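Local coordinates for protein dipeptide Epimerase (Enterococcus faecalis V583, PDB 3JVA) that belongs to the mandelate racemase/muconate lactonizing enzyme family of the enolase superfamily and holds a magnesium ion in its barrel domain, at residues 226-230 / 255-259; 1-6 / 73-79; 320-324 / 334-339; 99-104 / 265-271; 169-174 / 205-211. One frame throughout, in Å; residues are numbered along the deposited sequence.

Contact 1: 226-230 / 255-259; sequences LKYVT and KGTVD
Helix 223-232 packs through Leu226, Lys227 and Thr230 against the end of helix 246-255 and the loop that follows it, a contact between neighbouring outer elements of the TIM-barrel-like domain. Helix 246-255 ends here in a Schellman motif with Gly256, at positive phi, as its C-prime residue, and the chain then turns toward barrel strand 260-263. Leu226 supplies the apolar part. Its CG, anti to the backbone N (chi1 -178°), is carried into the angle between Thr257 CG2 and Val258 CG1, 3.5 Å from the latter. Lys227 bends at chi2 and chi4 and lays its methylenes across the C-terminal end of helix 246-255, where CE comes within 3.0 Å of Lys255 O. The backbones are close as well, since the CA-H of Lys227 points to Thr257 O. Beyond Val258, the carboxylate of Asp259 lies beside the Thr230 methyl, but its OD2 is engaged by Ile237 N and by a salt bridge to Lys197 of a third subunit, which places this edge at a subunit interface. The Thr230 hydroxyl has two backbone carbonyls within reach of its one proton: OG1 is 2.8 Å from Thr257 O across the contact and 3.1 Å from Leu226 O one turn back in its own helix.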
# COMPACT_ATOMS: atom_id res chain seq x y z
N LEU B 226 -19.08 -4.22 0.96
CA LEU B 226 -19.40 -5.21 1.97
C LEU B 226 -18.45 -5.01 3.15
O LEU B 226 -18.85 -5.09 4.31
CB LEU B 226 -19.26 -6.62 1.39
CG LEU B 226 -19.60 -7.82 2.28
CD1 LEU B 226 -21.01 -7.68 2.83
CD2 LEU B 226 -19.47 -9.10 1.46
N LYS B 227 -17.19 -4.73 2.83
CA LYS B 227 -16.15 -4.49 3.82
C LYS B 227 -16.50 -3.23 4.62
O LYS B 227 -16.32 -3.18 5.84
CB LYS B 227 -14.81 -4.31 3.11
CG LYS B 227 -13.66 -3.77 3.95
CD LYS B 227 -13.17 -4.76 4.98
CE LYS B 227 -11.73 -4.47 5.37
NZ LYS B 227 -11.53 -3.07 5.83
N TYR B 228 -17.00 -2.21 3.93
CA TYR B 228 -17.38 -0.95 4.56
C TYR B 228 -18.46 -1.20 5.61
O TYR B 228 -18.36 -0.74 6.74
CB TYR B 228 -17.91 0.03 3.50
CG TYR B 228 -18.44 1.33 4.08
CD1 TYR B 228 -17.56 2.31 4.55
CD2 TYR B 228 -19.81 1.56 4.16
CE1 TYR B 228 -18.05 3.50 5.10
CE2 TYR B 228 -20.30 2.76 4.71
CZ TYR B 228 -19.42 3.72 5.17
OH TYR B 228 -19.90 4.90 5.70
N VAL B 229 -19.51 -1.93 5.23
CA VAL B 229 -20.59 -2.22 6.16
C VAL B 229 -20.06 -2.94 7.40
O VAL B 229 -20.31 -2.52 8.53
CB VAL B 229 -21.66 -3.10 5.50
CG1 VAL B 229 -22.77 -3.41 6.50
CG2 VAL B 229 -22.23 -2.40 4.29
N THR B 230 -19.32 -4.01 7.18
CA THR B 230 -18.76 -4.78 8.28
C THR B 230 -17.99 -3.90 9.26
O THR B 230 -18.13 -4.04 10.48
CB THR B 230 -17.82 -5.87 7.75
OG1 THR B 230 -18.57 -6.75 6.91
CG2 THR B 230 -17.20 -6.66 8.90
N LYS B 255 -9.07 -9.72 2.32
CA LYS B 255 -9.46 -8.32 2.50
C LYS B 255 -10.17 -8.07 3.83
O LYS B 255 -10.42 -6.92 4.19
CB LYS B 255 -10.38 -7.87 1.36
CG LYS B 255 -9.77 -8.03 -0.03
CD LYS B 255 -10.68 -7.46 -1.11
CE LYS B 255 -10.67 -5.92 -1.15
NZ LYS B 255 -11.23 -5.26 0.07
N GLY B 256 -10.49 -9.13 4.56
CA GLY B 256 -11.19 -8.97 5.83
C GLY B 256 -12.55 -8.34 5.57
O GLY B 256 -13.01 -7.48 6.31
N THR B 257 -13.20 -8.80 4.51
CA THR B 257 -14.49 -8.28 4.09
C THR B 257 -15.68 -8.50 5.04
O THR B 257 -16.53 -7.63 5.16
CB THR B 257 -14.89 -8.86 2.71
OG1 THR B 257 -13.78 -8.77 1.80
CG2 THR B 257 -16.07 -8.08 2.12
N VAL B 258 -15.72 -9.66 5.70
CA VAL B 258 -16.84 -9.98 6.59
C VAL B 258 -16.47 -10.67 7.90
O VAL B 258 -15.32 -11.03 8.13
CB VAL B 258 -17.87 -10.90 5.88
CG1 VAL B 258 -18.52 -10.16 4.72
CG2 VAL B 258 -17.18 -12.17 5.39
N ASP B 259 -17.48 -10.85 8.75
CA ASP B 259 -17.29 -11.50 10.04
C ASP B 259 -17.51 -13.01 9.96
O ASP B 259 -16.88 -13.77 10.70
CB ASP B 259 -18.27 -10.95 11.07
CG ASP B 259 -18.07 -9.47 11.32
OD1 ASP B 259 -16.93 -9.09 11.68
OD2 ASP B 259 -19.04 -8.71 11.17

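Contact 2: 1-6 / 73-79; sequences MKIKQV and IIGLNPF
Met1 reaches Pro78 and Phe79 because its chain runs out with CG anti to the backbone N (chi1 -175°) and then bends at chi3 (53°), which delivers CE to 3.5 Å from Phe79 CE2. The same methyl lies 3.8 Å from Pro78 CD. In Ile3, CG1 stands anti to the carbonyl carbon and beside the backbone N, which lets CD1 meet Ile73 CD1 at 3.7 Å. The Ile3 and Pro78 side chains slide past each other in opposite directions, CG1 of Ile3 beside CG of Pro78. Val6 adds CG2 to the Ile73 side chain.

Between these groups the backbones are tied by a reciprocal pair of bonds. Ile3 N donates to Leu76 O (2.8 Å), nearly in line with that carbonyl, and Ile3 O accepts from Gly75 N (2.8 Å) on an in-plane lone pair. The partner is a type II turn from Ile73 to Leu76, and the Lys2 methylenes fold over its glycine. Farther on, Asn77 CA lies 3.2 Å from Met1 O in a CA-H...O contact. Asn77 OD1 receives Phe79 N in an Asx turn shortly before helix 81-91. On its other edge, segment 1-6 pairs with strand 29-38 through a classic bulge, Lys4 and Gln5 both facing Glu37. The contact ties the first strand of the antiparallel sheet to the link between helices 59-73 and 81-91, within the alpha+beta N-terminal domain found in the enolase superfamily.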
# COMPACT_ATOMS: atom_id res chain seq x y z
N MET B 1 -13.12 -50.14 -5.05
CA MET B 1 -14.52 -49.80 -5.43
C MET B 1 -14.48 -49.03 -6.74
O MET B 1 -13.59 -48.21 -6.97
CB MET B 1 -15.18 -48.97 -4.32
CG MET B 1 -16.66 -48.66 -4.53
SD MET B 1 -17.45 -48.03 -3.01
CE MET B 1 -16.33 -46.72 -2.63
N LYS B 2 -15.44 -49.30 -7.62
CA LYS B 2 -15.48 -48.65 -8.92
C LYS B 2 -16.90 -48.31 -9.36
O LYS B 2 -17.81 -49.12 -9.20
CB LYS B 2 -14.82 -49.55 -9.97
CG LYS B 2 -14.93 -49.06 -11.40
CD LYS B 2 -14.29 -50.04 -12.39
CE LYS B 2 -12.77 -49.95 -12.38
NZ LYS B 2 -12.19 -50.29 -11.05
N ILE B 3 -17.07 -47.12 -9.92
CA ILE B 3 -18.38 -46.67 -10.39
C ILE B 3 -18.80 -47.46 -11.63
O ILE B 3 -18.07 -47.52 -12.62
CB ILE B 3 -18.36 -45.16 -10.73
CG1 ILE B 3 -18.14 -44.35 -9.46
CG2 ILE B 3 -19.66 -44.76 -11.43
CD1 ILE B 3 -18.02 -42.85 -9.69
N LYS B 4 -19.98 -48.07 -11.57
CA LYS B 4 -20.48 -48.84 -12.70
C LYS B 4 -21.39 -47.99 -13.57
O LYS B 4 -21.30 -48.00 -14.79
CB LYS B 4 -21.26 -50.06 -12.21
CG LYS B 4 -21.87 -50.88 -13.34
CD LYS B 4 -22.64 -52.08 -12.83
CE LYS B 4 -23.22 -52.88 -13.99
NZ LYS B 4 -23.94 -54.10 -13.54
N GLN B 5 -22.27 -47.23 -12.93
CA GLN B 5 -23.19 -46.39 -13.67
C GLN B 5 -23.68 -45.24 -12.81
O GLN B 5 -23.65 -45.32 -11.58
CB GLN B 5 -24.38 -47.23 -14.15
CG GLN B 5 -25.35 -46.51 -15.08
CD GLN B 5 -24.67 -45.93 -16.30
OE1 GLN B 5 -24.17 -44.81 -16.28
NE2 GLN B 5 -24.63 -46.71 -17.38
N VAL B 6 -24.11 -44.18 -13.47
CA VAL B 6 -24.62 -42.99 -12.80
C VAL B 6 -26.03 -42.75 -13.33
O VAL B 6 -26.21 -42.53 -14.53
CB VAL B 6 -23.74 -41.76 -13.10
CG1 VAL B 6 -24.35 -40.51 -12.47
CG2 VAL B 6 -22.32 -41.99 -12.57
N ILE B 73 -17.15 -40.37 -15.40
CA ILE B 73 -16.57 -40.94 -14.19
C ILE B 73 -16.75 -42.45 -14.04
O ILE B 73 -16.30 -43.04 -13.06
CB ILE B 73 -17.08 -40.24 -12.90
CG1 ILE B 73 -18.59 -40.45 -12.74
CG2 ILE B 73 -16.75 -38.75 -12.96
CD1 ILE B 73 -19.15 -39.81 -11.46
N ILE B 74 -17.39 -43.10 -15.01
CA ILE B 74 -17.56 -44.54 -14.92
C ILE B 74 -16.17 -45.16 -14.84
O ILE B 74 -15.26 -44.76 -15.57
CB ILE B 74 -18.32 -45.11 -16.15
CG1 ILE B 74 -19.77 -44.61 -16.14
CG2 ILE B 74 -18.28 -46.64 -16.12
CD1 ILE B 74 -20.58 -45.04 -17.33
N GLY B 75 -15.99 -46.12 -13.94
CA GLY B 75 -14.69 -46.76 -13.81
C GLY B 75 -13.79 -46.16 -12.75
O GLY B 75 -12.78 -46.75 -12.38
N LEU B 76 -14.15 -44.97 -12.25
CA LEU B 76 -13.35 -44.32 -11.21
C LEU B 76 -13.78 -44.81 -9.83
O LEU B 76 -14.89 -45.32 -9.65
CB LEU B 76 -13.52 -42.80 -11.28
CG LEU B 76 -13.09 -42.10 -12.57
CD1 LEU B 76 -13.33 -40.60 -12.45
CD2 LEU B 76 -11.62 -42.38 -12.84
N ASN B 77 -12.89 -44.65 -8.86
CA ASN B 77 -13.15 -45.05 -7.48
C ASN B 77 -13.80 -43.84 -6.80
O ASN B 77 -13.28 -42.73 -6.89
CB ASN B 77 -11.84 -45.37 -6.76
CG ASN B 77 -12.06 -46.00 -5.40
OD1 ASN B 77 -12.98 -45.63 -4.67
ND2 ASN B 77 -11.19 -46.94 -5.05
N PRO B 78 -14.94 -44.03 -6.12
CA PRO B 78 -15.60 -42.91 -5.45
C PRO B 78 -14.69 -42.18 -4.45
O PRO B 78 -14.85 -40.99 -4.20
CB PRO B 78 -16.80 -43.57 -4.77
CG PRO B 78 -17.17 -44.64 -5.75
CD PRO B 78 -15.81 -45.23 -6.10
N PHE B 79 -13.73 -42.91 -3.88
CA PHE B 79 -12.79 -42.32 -2.92
C PHE B 79 -11.83 -41.36 -3.60
O PHE B 79 -11.23 -40.49 -2.95
CB PHE B 79 -12.01 -43.42 -2.21
CG PHE B 79 -12.74 -44.01 -1.05
CD1 PHE B 79 -12.83 -43.33 0.16
CD2 PHE B 79 -13.40 -45.23 -1.18
CE1 PHE B 79 -13.57 -43.84 1.22
CE2 PHE B 79 -14.14 -45.75 -0.12
CZ PHE B 79 -14.22 -45.05 1.08

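Contact 3: 320-324 / 334-339; sequences DATFG and VSLEAK
The Thr322 hydroxyl donates a hydrogen bond to the backbone of segment 334-339: OG1 lies 2.7 Å from Ser335 O, tilted 32° from that carbonyl's plane. The torsion that permits this (chi1 67°) holds OG1 between the backbone N and the carbonyl carbon and leaves it against Val334 CG1 as well. Next to it, the Phe323 ring takes Ala338 over one face, with Ala338 CA 3.8 Å from the ring centroid in a CH-pi contact. Two carbonyl oxygens approach the same ring obliquely, Glu337 O at 3.1 Å from Phe323 CE1 and Lys339 O at 3.1 Å from Phe323 CZ. Leu336 CD1 also comes to 3.3 Å from Thr322 O.

A short 3-10 turn, 321-323, presents Thr322 and Phe323. Ile301 of helix 298-310 backs Thr322 and Val334, while Thr131 and Ile133 of barrel strand 128-134 touch the ring. Lys16, on the long first strand of the N-terminal domain, bonds to Phe323 O and pairs with Gly324, so the loop after the last parallel barrel strand also meets that domain. Chemically, one hydroxyl bond is supplemented by packing and by a CA-H...O contact from Leu336 CA to Thr322 O; Lys339 O is buried with no hydrogen-bonding partner, and the nearby ring offers it at most a weak, poorly directed contact.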
# COMPACT_ATOMS: atom_id res chain seq x y z
N ASP B 320 -33.19 -25.89 6.88
CA ASP B 320 -34.61 -26.10 7.16
C ASP B 320 -35.47 -26.51 5.97
O ASP B 320 -36.69 -26.56 6.08
CB ASP B 320 -35.18 -24.80 7.75
CG ASP B 320 -35.07 -23.63 6.79
OD1 ASP B 320 -34.30 -23.72 5.79
OD2 ASP B 320 -35.73 -22.60 7.03
N ALA B 321 -34.85 -26.82 4.83
CA ALA B 321 -35.62 -27.18 3.65
C ALA B 321 -36.59 -28.35 3.82
O ALA B 321 -37.70 -28.31 3.28
CB ALA B 321 -34.68 -27.46 2.47
N THR B 322 -36.21 -29.38 4.57
CA THR B 322 -37.12 -30.52 4.72
C THR B 322 -38.40 -30.16 5.46
O THR B 322 -39.43 -30.81 5.27
CB THR B 322 -36.46 -31.73 5.44
OG1 THR B 322 -36.18 -31.40 6.81
CG2 THR B 322 -35.16 -32.13 4.74
N PHE B 323 -38.34 -29.13 6.29
CA PHE B 323 -39.51 -28.71 7.07
C PHE B 323 -40.61 -28.11 6.21
O PHE B 323 -41.77 -28.04 6.64
CB PHE B 323 -39.12 -27.69 8.14
CG PHE B 323 -37.94 -28.10 8.98
CD1 PHE B 323 -37.66 -29.43 9.22
CD2 PHE B 323 -37.13 -27.12 9.56
CE1 PHE B 323 -36.58 -29.80 10.03
CE2 PHE B 323 -36.05 -27.48 10.37
CZ PHE B 323 -35.78 -28.82 10.60
N GLY B 324 -40.27 -27.67 5.00
CA GLY B 324 -41.26 -27.08 4.12
C GLY B 324 -41.71 -27.96 2.97
O GLY B 324 -42.36 -27.47 2.04
N VAL B 334 -32.26 -36.55 7.13
CA VAL B 334 -32.95 -35.55 7.94
C VAL B 334 -34.45 -35.62 7.64
O VAL B 334 -34.86 -35.48 6.49
CB VAL B 334 -32.39 -34.14 7.62
CG1 VAL B 334 -33.24 -33.06 8.30
CG2 VAL B 334 -30.95 -34.05 8.09
N SER B 335 -35.25 -35.83 8.68
CA SER B 335 -36.70 -35.96 8.55
C SER B 335 -37.44 -34.67 8.18
O SER B 335 -36.91 -33.57 8.28
CB SER B 335 -37.30 -36.51 9.84
OG SER B 335 -36.77 -37.78 10.14
N LEU B 336 -38.70 -34.84 7.76
CA LEU B 336 -39.54 -33.71 7.38
C LEU B 336 -40.02 -33.00 8.64
O LEU B 336 -40.47 -31.86 8.58
CB LEU B 336 -40.78 -34.19 6.61
CG LEU B 336 -40.63 -34.85 5.24
CD1 LEU B 336 -40.08 -33.85 4.24
CD2 LEU B 336 -39.72 -36.05 5.36
N GLU B 337 -39.91 -33.69 9.77
CA GLU B 337 -40.35 -33.14 11.05
C GLU B 337 -39.60 -31.87 11.43
O GLU B 337 -38.37 -31.85 11.47
CB GLU B 337 -40.16 -34.20 12.14
CG GLU B 337 -40.75 -33.82 13.49
CD GLU B 337 -40.48 -34.88 14.54
OE1 GLU B 337 -39.31 -35.07 14.91
OE2 GLU B 337 -41.45 -35.53 14.99
N ALA B 338 -40.34 -30.80 11.73
CA ALA B 338 -39.73 -29.53 12.11
C ALA B 338 -39.18 -29.63 13.53
O ALA B 338 -39.93 -29.59 14.51
CB ALA B 338 -40.75 -28.40 12.01
N LYS B 339 -37.86 -29.78 13.62
CA LYS B 339 -37.16 -29.90 14.90
C LYS B 339 -35.83 -29.17 14.74
O LYS B 339 -35.22 -29.21 13.67
CB LYS B 339 -36.88 -31.38 15.22
CG LYS B 339 -36.14 -32.13 14.10
CD LYS B 339 -35.55 -33.46 14.56
CE LYS B 339 -34.65 -34.07 13.46
NZ LYS B 339 -33.76 -35.18 13.96

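Contact 4: 99-104 / 265-271; sequences KAAIDI and LMKCGGI
The N-terminus of helix 271-284 is bound at this domain interface by Asp103, a residue of helix 96-114 in the N-terminal domain. Ile271 N, directly after the N-cap Gly270, donates to Asp103 OD2 (2.7 Å) along a bent path, 139° at the hydrogen. The tilt of the carboxylate is uncertain, because its first torsion is unusual (chi1 108°) and OD1 is modelled too close to Gly270 CA. A carboxylate placed at a helix start is probably favoured by the helix dipole. The backbones come unusually close beside it: Ala100 CA and Gly270 CA are 3.8 Å apart, and Ala100 CB rests 3.5 Å from both Leu265 O and Gly270 N. The Gly269-Gly270 pair forms the bend between the short helix 265-268 and helix 271-284, just beyond barrel strand 260-263 of the C-terminal domain, and Leu265 O accepts from both Gly269 N and Gly270 N there. Within the short helix, Lys267 turns the other way and makes a salt bridge to the magnesium ligand Asp240. Back at the interface, Met266 bends at chi2 (-49°), which brings SD to 3.7 Å from Ala100 CB; the next torsion, near extended, carries CE on toward Ile104. Ile104 closes that end, its CD1 lying 4.0 Å from both Met266 CE and Leu265 CD1.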
# COMPACT_ATOMS: atom_id res chain seq x y z
N LYS B 99 -22.13 -30.48 -9.99
CA LYS B 99 -20.95 -31.00 -9.31
C LYS B 99 -21.28 -31.47 -7.89
O LYS B 99 -20.76 -32.48 -7.42
CB LYS B 99 -19.84 -29.95 -9.28
CG LYS B 99 -19.35 -29.60 -10.69
CD LYS B 99 -18.22 -28.58 -10.71
CE LYS B 99 -17.84 -28.26 -12.16
NZ LYS B 99 -16.77 -27.22 -12.27
N ALA B 100 -22.15 -30.74 -7.20
CA ALA B 100 -22.54 -31.12 -5.85
C ALA B 100 -23.28 -32.46 -5.87
O ALA B 100 -23.08 -33.30 -4.99
CB ALA B 100 -23.43 -30.05 -5.23
N ALA B 101 -24.13 -32.66 -6.87
CA ALA B 101 -24.90 -33.89 -6.97
C ALA B 101 -23.96 -35.10 -7.05
O ALA B 101 -24.14 -36.09 -6.34
CB ALA B 101 -25.82 -33.84 -8.19
N ILE B 102 -22.95 -35.02 -7.91
CA ILE B 102 -21.99 -36.11 -8.06
C ILE B 102 -21.15 -36.26 -6.80
O ILE B 102 -20.94 -37.37 -6.30
CB ILE B 102 -21.02 -35.86 -9.23
CG1 ILE B 102 -21.77 -35.91 -10.57
CG2 ILE B 102 -19.88 -36.87 -9.20
CD1 ILE B 102 -22.38 -37.27 -10.89
N ASP B 103 -20.65 -35.15 -6.28
CA ASP B 103 -19.80 -35.19 -5.09
C ASP B 103 -20.52 -35.80 -3.88
O ASP B 103 -19.98 -36.69 -3.22
CB ASP B 103 -19.31 -33.79 -4.75
CG ASP B 103 -19.97 -33.24 -3.51
OD1 ASP B 103 -21.01 -32.56 -3.64
OD2 ASP B 103 -19.46 -33.52 -2.40
N ILE B 104 -21.72 -35.32 -3.58
CA ILE B 104 -22.47 -35.85 -2.44
C ILE B 104 -22.66 -37.37 -2.56
O ILE B 104 -22.44 -38.10 -1.59
CB ILE B 104 -23.83 -35.14 -2.31
CG1 ILE B 104 -23.62 -33.68 -1.90
CG2 ILE B 104 -24.71 -35.86 -1.28
CD1 ILE B 104 -24.86 -32.80 -2.03
N LEU B 265 -23.71 -26.01 -0.29
CA LEU B 265 -23.17 -27.02 -1.19
C LEU B 265 -23.53 -26.77 -2.65
O LEU B 265 -22.74 -27.07 -3.55
CB LEU B 265 -23.64 -28.42 -0.77
CG LEU B 265 -23.22 -28.89 0.63
CD1 LEU B 265 -23.65 -30.34 0.82
CD2 LEU B 265 -21.71 -28.75 0.81
N MET B 266 -24.72 -26.21 -2.89
CA MET B 266 -25.17 -25.94 -4.25
C MET B 266 -24.55 -24.68 -4.87
O MET B 266 -24.83 -24.35 -6.02
CB MET B 266 -26.69 -25.85 -4.30
CG MET B 266 -27.41 -27.09 -3.77
SD MET B 266 -26.80 -28.68 -4.44
CE MET B 266 -27.31 -29.81 -3.10
N LYS B 267 -23.72 -23.98 -4.08
CA LYS B 267 -23.01 -22.79 -4.55
C LYS B 267 -21.56 -23.18 -4.84
O LYS B 267 -20.95 -22.68 -5.80
CB LYS B 267 -22.96 -21.69 -3.49
CG LYS B 267 -24.19 -20.83 -3.33
CD LYS B 267 -23.85 -19.59 -2.49
CE LYS B 267 -23.28 -19.97 -1.12
NZ LYS B 267 -22.94 -18.77 -0.30
N CYS B 268 -21.00 -24.05 -4.00
CA CYS B 268 -19.60 -24.44 -4.13
C CYS B 268 -19.31 -25.73 -4.89
O CYS B 268 -18.16 -26.05 -5.17
CB CYS B 268 -18.94 -24.53 -2.74
SG CYS B 268 -19.62 -25.79 -1.64
N GLY B 269 -20.36 -26.49 -5.22
CA GLY B 269 -20.14 -27.72 -5.96
C GLY B 269 -19.84 -28.94 -5.11
O GLY B 269 -19.14 -29.85 -5.56
N GLY B 270 -20.34 -28.95 -3.88
CA GLY B 270 -20.14 -30.12 -3.04
C GLY B 270 -19.30 -30.02 -1.79
O GLY B 270 -18.71 -28.99 -1.49
N ILE B 271 -19.27 -31.13 -1.06
CA ILE B 271 -18.53 -31.23 0.20
C ILE B 271 -17.04 -30.99 0.02
O ILE B 271 -16.41 -30.32 0.84
CB ILE B 271 -18.77 -32.62 0.85
CG1 ILE B 271 -20.23 -32.72 1.31
CG2 ILE B 271 -17.82 -32.83 2.03
CD1 ILE B 271 -20.67 -34.12 1.69

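Contact 5: 169-174 / 205-211; sequences DIARVK and ALADYQI
Tyr209 lies across one side of helix 166-180, its ring set against three residues of that helix. Val173 meets the root of the ring, with CG1 3.6 Å from Tyr209 CB and the two side chains crossing at a slant. Ile170 approaches the far end at about a right angle, its CG2 3.9 Å from Tyr209 CE2. Lys174 comes from the same side of the ring plane as the other two: its CA sits 4.3 Å from the Tyr209 ring centroid, 28° off the normal and off-centre, in a CH-pi contact. Its chain then follows the ring out to the hydroxyl, and the bend at chi3 (-64°) leaves CE 3.0 Å from Tyr209 OH.

Val173 also faces Leu206. With CG1 anti to the backbone N (chi1 173°), its two methyls divide between neighbours, CG1 going to Tyr209 and, more loosely, to Ile211, while CG2 touches Leu206 CD1 at 3.6 Å. Leu206 forks in the same way, since its other methyl, CD2, lies 4.1 Å from Ile170 CG1.

These groups join two consecutive outer helices of the barrel, 166-180 and 196-206, the second together with the turn that follows it. Strand 185-189 lies between them in sequence, and its Leu188 touches both Leu206 and Ile211 from the inner side. No hydrogen bond passes between segments 169-174 and 205-211. Polar ties to the turn come instead from Arg177, one turn farther along the first helix, which donates to the backbone oxygens of Tyr209 and Gln210. At the outer margin, Ile170 CD1 approaches Ala205 CB at 4.2 Å.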
# COMPACT_ATOMS: atom_id res chain seq x y z
N ASP B 169 -39.55 -3.95 7.13
CA ASP B 169 -38.58 -4.82 7.80
C ASP B 169 -38.70 -4.64 9.31
O ASP B 169 -38.84 -5.61 10.06
CB ASP B 169 -37.14 -4.47 7.39
CG ASP B 169 -36.84 -4.79 5.93
OD1 ASP B 169 -37.51 -5.66 5.33
OD2 ASP B 169 -35.91 -4.18 5.38
N ILE B 170 -38.66 -3.39 9.75
CA ILE B 170 -38.75 -3.06 11.17
C ILE B 170 -40.04 -3.57 11.80
O ILE B 170 -40.02 -4.11 12.91
CB ILE B 170 -38.63 -1.53 11.38
CG1 ILE B 170 -37.19 -1.10 11.07
CG2 ILE B 170 -39.00 -1.16 12.81
CD1 ILE B 170 -36.95 0.40 11.17
N ALA B 171 -41.15 -3.40 11.10
CA ALA B 171 -42.45 -3.85 11.60
C ALA B 171 -42.46 -5.35 11.90
O ALA B 171 -42.96 -5.78 12.94
CB ALA B 171 -43.54 -3.50 10.60
N ARG B 172 -41.91 -6.13 10.98
CA ARG B 172 -41.85 -7.58 11.15
C ARG B 172 -40.92 -7.97 12.28
O ARG B 172 -41.28 -8.79 13.13
CB ARG B 172 -41.39 -8.24 9.84
CG ARG B 172 -42.43 -8.17 8.74
CD ARG B 172 -41.87 -8.60 7.39
NE ARG B 172 -42.90 -8.51 6.36
CZ ARG B 172 -42.69 -8.06 5.13
NH1 ARG B 172 -41.48 -7.66 4.76
NH2 ARG B 172 -43.70 -8.01 4.26
N VAL B 173 -39.73 -7.39 12.31
CA VAL B 173 -38.77 -7.72 13.36
C VAL B 173 -39.33 -7.33 14.73
O VAL B 173 -39.20 -8.07 15.70
CB VAL B 173 -37.42 -7.00 13.12
CG1 VAL B 173 -36.50 -7.20 14.32
CG2 VAL B 173 -36.77 -7.55 11.86
N LYS B 174 -39.97 -6.17 14.80
CA LYS B 174 -40.56 -5.69 16.04
C LYS B 174 -41.60 -6.67 16.57
O LYS B 174 -41.57 -7.04 17.75
CB LYS B 174 -41.22 -4.33 15.81
CG LYS B 174 -41.99 -3.80 17.01
CD LYS B 174 -42.72 -2.51 16.68
CE LYS B 174 -41.75 -1.39 16.33
NZ LYS B 174 -42.46 -0.11 16.05
N ALA B 205 -30.62 0.50 12.45
CA ALA B 205 -32.01 0.68 12.86
C ALA B 205 -32.58 -0.66 13.34
O ALA B 205 -33.29 -0.73 14.34
CB ALA B 205 -32.83 1.22 11.71
N LEU B 206 -32.25 -1.73 12.61
CA LEU B 206 -32.73 -3.06 12.98
C LEU B 206 -32.04 -3.57 14.24
O LEU B 206 -32.63 -4.34 15.00
CB LEU B 206 -32.48 -4.05 11.83
CG LEU B 206 -33.44 -4.10 10.64
CD1 LEU B 206 -34.79 -4.64 11.08
CD2 LEU B 206 -33.59 -2.73 10.04
N ALA B 207 -30.81 -3.14 14.46
CA ALA B 207 -30.03 -3.56 15.62
C ALA B 207 -30.70 -3.28 16.96
O ALA B 207 -30.40 -3.93 17.95
CB ALA B 207 -28.64 -2.91 15.59
N ASP B 208 -31.60 -2.29 16.99
CA ASP B 208 -32.30 -1.96 18.23
C ASP B 208 -33.12 -3.13 18.76
O ASP B 208 -33.52 -3.13 19.92
CB ASP B 208 -33.23 -0.76 18.03
CG ASP B 208 -32.49 0.53 17.76
OD1 ASP B 208 -31.44 0.76 18.39
OD2 ASP B 208 -32.96 1.33 16.92
N TYR B 209 -33.36 -4.12 17.91
CA TYR B 209 -34.15 -5.28 18.30
C TYR B 209 -33.31 -6.51 18.61
O TYR B 209 -33.83 -7.62 18.71
CB TYR B 209 -35.16 -5.60 17.20
CG TYR B 209 -36.15 -4.48 16.98
CD1 TYR B 209 -37.22 -4.29 17.85
CD2 TYR B 209 -35.96 -3.55 15.96
CE1 TYR B 209 -38.08 -3.21 17.71
CE2 TYR B 209 -36.82 -2.46 15.81
CZ TYR B 209 -37.88 -2.30 16.70
OH TYR B 209 -38.72 -1.22 16.56
N GLN B 210 -32.00 -6.30 18.78
CA GLN B 210 -31.08 -7.38 19.08
C GLN B 210 -31.02 -8.37 17.92
O GLN B 210 -31.76 -9.35 17.87
CB GLN B 210 -31.51 -8.12 20.35
CG GLN B 210 -30.60 -9.30 20.70
CD GLN B 210 -31.15 -10.16 21.81
OE1 GLN B 210 -31.31 -9.71 22.95
NE2 GLN B 210 -31.44 -11.42 21.49
N ILE B 211 -30.11 -8.11 16.98
CA ILE B 211 -29.96 -8.97 15.82
C ILE B 211 -28.67 -9.77 15.94
O ILE B 211 -27.63 -9.21 16.26
CB ILE B 211 -29.92 -8.13 14.54
CG1 ILE B 211 -31.21 -7.33 14.42
CG2 ILE B 211 -29.73 -9.03 13.32
CD1 ILE B 211 -32.47 -8.17 14.53

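From the N terminus, contact 2 closes first, returning the chain after helix 59-73 to the start of strand 3-21. Contact 4 then opens in helix 96-114 and spans most of the barrel, tying the N-terminal domain to the start of helix 271-284. Within its long loop lie contact 5 and then contact 1, in series, each joining successive outer elements of the barrel. Contact 3 follows as a short loop near the end of the chain, so no two contacts cross. Contacts 2 and 4 are continuous in space: Ile73 CD1 packs on Ile102 CG2 at 3.8 Å. Contacts 1 and 3 fall on opposite sides of the chain's centre, about 32 Å apart between centres.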